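Local atomic coordinates of perosamine synthetase (Caulobacter crescentus, PDB entry 3BN1), a protein that catalyses the pyridoxal phosphate-dependent transfer of an amino group from L-glutamate to GDP-4-keto-6-deoxy-D-mannose, making GDP-perosamine for the lipopolysaccharide O-antigen. Residues P102-N107 against D335-A340. Numbering follows the deposited sequence.
Sequences PVLVDN and DDLKIA
The CA atoms of D106 and L337 are the nearest pair across the two segments, 4.8 Å apart. D106 directly follows the last residue of strand 101-105, and L337 is the N-cap residue of helix 338-346. The carboxylate of D106 sits at the start of this helix and takes two backbone N-H groups. I339 N gives a fairly straight bond to D106 OD2 (2.9 Å, 162°). A340 N binds D106 OD1 at 2.7 Å. Both oxygens use their syn lone pairs, and each takes one of the two successive N-H groups. OD1 also receives a weak bond from N107 N, which ties the side chain back to its own loop. One water donates to D106 OD2 and to D336 OD1 and accepts from K338 N. It probably eases the repulsion between the two like charges. A second water joins D106 N to D336 O.

Beside this polar centre, L337 CD2 lies against the backbone at V105 C (3.5 Å) and reaches L104 CB at 4.2 Å. H324 touches both leucines. Further along, N107 OD1 lies 3.2 Å from A340 CA and close to A340 CB, while I339 CB packs on N107 O (3.4 Å). K118, from helix 116-119, packs on D106.

The carboxylate of D106, remote in sequence, thus binds the first turn of helix 338-346, where the helix dipole probably favours the negative charge. It joins the edge strand of the large seven-stranded sheet of this aspartate aminotransferase-like fold to a helix that leads into strand 347-350 of the small antiparallel sheet.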
ATOM      1  N   PRO A 102      18.939  -8.505  -7.569  1.00  9.25           N
ATOM      2  CA  PRO A 102      18.479  -9.862  -7.269  1.00  3.68           C
ATOM      3  C   PRO A 102      19.560 -10.800  -7.876  1.00 22.76           C
ATOM      4  O   PRO A 102      20.094 -10.535  -8.963  1.00 11.02           O
ATOM      5  CB  PRO A 102      17.189  -9.940  -8.097  1.00  7.51           C
ATOM      6  CG  PRO A 102      16.803  -8.530  -8.281  1.00  5.75           C
ATOM      7  CD  PRO A 102      18.071  -7.865  -8.572  1.00 11.93           C
ATOM      8  N   VAL A 103      19.906 -11.879  -7.170  1.00 13.50           N
ATOM      9  CA  VAL A 103      20.887 -12.878  -7.635  1.00 15.37           C
ATOM     10  C   VAL A 103      20.181 -14.201  -7.478  1.00  5.74           C
ATOM     11  O   VAL A 103      19.908 -14.702  -6.358  1.00 14.07           O
ATOM     12  CB  VAL A 103      22.209 -12.826  -6.840  1.00  8.52           C
ATOM     13  CG1 VAL A 103      23.173 -14.010  -7.224  1.00 10.76           C
ATOM     14  CG2 VAL A 103      22.871 -11.458  -7.079  1.00  7.93           C
ATOM     15  N   LEU A 104      19.809 -14.709  -8.645  1.00  8.69           N
ATOM     16  CA  LEU A 104      18.928 -15.812  -8.744  1.00  4.25           C
ATOM     17  C   LEU A 104      19.644 -17.090  -8.478  1.00 25.10           C
ATOM     18  O   LEU A 104      20.777 -17.278  -8.904  1.00  6.25           O
ATOM     19  CB  LEU A 104      18.211 -15.894 -10.120  1.00 13.81           C
ATOM     20  CG  LEU A 104      17.445 -14.660 -10.629  1.00 11.00           C
ATOM     21  CD1 LEU A 104      16.790 -14.882 -11.969  1.00 10.10           C
ATOM     22  CD2 LEU A 104      16.405 -14.242  -9.567  1.00  8.97           C
ATOM     23  N   VAL A 105      18.910 -17.955  -7.791  1.00  6.36           N
ATOM     24  CA  VAL A 105      19.386 -19.298  -7.409  1.00 11.45           C
ATOM     25  C   VAL A 105      18.297 -20.351  -7.765  1.00  6.86           C
ATOM     26  O   VAL A 105      17.083 -20.044  -7.802  1.00  7.95           O
ATOM     27  CB  VAL A 105      19.724 -19.382  -5.887  1.00  6.90           C
ATOM     28  CG1 VAL A 105      18.451 -19.131  -5.030  1.00 11.00           C
ATOM     29  CG2 VAL A 105      20.382 -20.725  -5.591  1.00  4.84           C
ATOM     30  N   ASP A 106      18.748 -21.568  -8.089  1.00  8.88           N
ATOM     31  CA  ASP A 106      17.869 -22.653  -8.527  1.00  7.45           C
ATOM     32  C   ASP A 106      17.264 -23.251  -7.282  1.00  6.05           C
ATOM     33  O   ASP A 106      17.709 -22.954  -6.184  1.00  8.32           O
ATOM     34  CB  ASP A 106      18.670 -23.771  -9.210  1.00  6.80           C
ATOM     35  CG  ASP A 106      17.922 -24.411 -10.322  1.00  4.82           C
ATOM     36  OD1 ASP A 106      16.715 -24.127 -10.432  1.00  3.89           O
ATOM     37  OD2 ASP A 106      18.520 -25.197 -11.079  1.00  8.74           O
ATOM     38  N   ASN A 107      16.228 -24.061  -7.463  1.00  9.39           N
ATOM     39  CA  ASN A 107      15.523 -24.731  -6.371  1.00  5.91           C
ATOM     40  C   ASN A 107      15.643 -26.241  -6.462  1.00  7.29           C
ATOM     41  O   ASN A 107      16.178 -26.784  -7.438  1.00 11.59           O
ATOM     42  CB  ASN A 107      14.008 -24.477  -6.446  1.00  7.86           C
ATOM     43  CG  ASN A 107      13.423 -24.768  -7.817  1.00  8.67           C
ATOM     44  OD1 ASN A 107      13.561 -23.940  -8.701  1.00 11.00           O
ATOM     45  ND2 ASN A 107      12.638 -25.819  -7.960  1.00  5.75           N
ATOM     46  N   ASP A 335      23.057 -20.125 -16.628  1.00 10.69           N
ATOM     47  CA  ASP A 335      22.895 -21.496 -17.113  1.00 11.23           C
ATOM     48  C   ASP A 335      22.687 -22.523 -15.941  1.00 18.98           C
ATOM     49  O   ASP A 335      22.705 -23.744 -16.106  1.00 17.40           O
ATOM     50  CB  ASP A 335      23.997 -21.853 -18.113  1.00 29.53           C
ATOM     51  CG  ASP A 335      25.395 -21.807 -17.522  1.00 99.89           C
ATOM     52  OD1 ASP A 335      25.523 -22.197 -16.347  1.00 30.99           O
ATOM     53  OD2 ASP A 335      26.364 -21.426 -18.231  1.00 69.55           O
ATOM     54  N   ASP A 336      22.456 -22.031 -14.729  1.00 12.43           N
ATOM     55  CA  ASP A 336      22.293 -22.933 -13.588  1.00  9.22           C
ATOM     56  C   ASP A 336      20.996 -22.651 -12.877  1.00 26.92           C
ATOM     57  O   ASP A 336      20.918 -22.577 -11.624  1.00  8.99           O
ATOM     58  CB  ASP A 336      23.428 -22.761 -12.584  1.00  7.29           C
ATOM     59  CG  ASP A 336      23.600 -24.001 -11.681  1.00 99.89           C
ATOM     60  OD1 ASP A 336      23.040 -25.050 -12.030  1.00 23.62           O
ATOM     61  OD2 ASP A 336      24.259 -23.996 -10.615  1.00 24.79           O
ATOM     62  N   LEU A 337      19.981 -22.522 -13.709  1.00  8.34           N
ATOM     63  CA  LEU A 337      18.572 -22.346 -13.263  1.00 18.59           C
ATOM     64  C   LEU A 337      17.659 -23.403 -13.920  1.00 16.35           C
ATOM     65  O   LEU A 337      16.439 -23.251 -14.071  1.00 13.51           O
ATOM     66  CB  LEU A 337      18.040 -20.932 -13.537  1.00  6.79           C
ATOM     67  CG  LEU A 337      18.861 -19.866 -12.792  1.00  2.90           C
ATOM     68  CD1 LEU A 337      18.511 -18.524 -13.385  1.00 11.53           C
ATOM     69  CD2 LEU A 337      18.720 -19.901 -11.198  1.00  5.08           C
ATOM     70  N   LYS A 338      18.287 -24.522 -14.265  1.00 12.65           N
ATOM     71  CA  LYS A 338      17.576 -25.568 -14.971  1.00 19.81           C
ATOM     72  C   LYS A 338      16.422 -26.220 -14.209  1.00 13.80           C
ATOM     73  O   LYS A 338      15.437 -26.602 -14.824  1.00 15.20           O
ATOM     74  CB  LYS A 338      18.587 -26.562 -15.565  1.00 17.14           C
ATOM     75  CG  LYS A 338      19.498 -25.894 -16.635  1.00 21.45           C
ATOM     76  CD  LYS A 338      20.747 -26.698 -17.085  1.00 51.46           C
ATOM     77  CE  LYS A 338      20.623 -27.288 -18.503  1.00 99.89           C
ATOM     78  NZ  LYS A 338      19.544 -26.643 -19.322  1.00 99.89           N
ATOM     79  N   ILE A 339      16.539 -26.375 -12.889  1.00 13.63           N
ATOM     80  CA  ILE A 339      15.459 -27.027 -12.151  1.00 10.50           C
ATOM     81  C   ILE A 339      14.262 -26.097 -12.154  1.00 11.98           C
ATOM     82  O   ILE A 339      13.153 -26.528 -12.463  1.00 13.99           O
ATOM     83  CB  ILE A 339      15.769 -27.462 -10.700  1.00 13.52           C
ATOM     84  CG1 ILE A 339      16.973 -28.403 -10.584  1.00  9.50           C
ATOM     85  CG2 ILE A 339      14.555 -28.230 -10.156  1.00  8.40           C
ATOM     86  CD1 ILE A 339      16.878 -29.618 -11.540  1.00 17.41           C
ATOM     87  N   ALA A 340      14.494 -24.808 -11.899  1.00 11.43           N
ATOM     88  CA  ALA A 340      13.383 -23.842 -11.893  1.00 13.00           C
ATOM     89  C   ALA A 340      12.637 -23.855 -13.264  1.00 17.63           C
ATOM     90  O   ALA A 340      11.406 -23.797 -13.340  1.00  6.98           O
ATOM     91  CB  ALA A 340      13.961 -22.423 -11.616  1.00  4.73           C
TER
HETATM   92  O   HOH W   1      21.474 -21.313  -9.253  1.00  9.13           O
HETATM   93  O   HOH W   2      20.536 -25.769 -12.639  1.00 17.98           O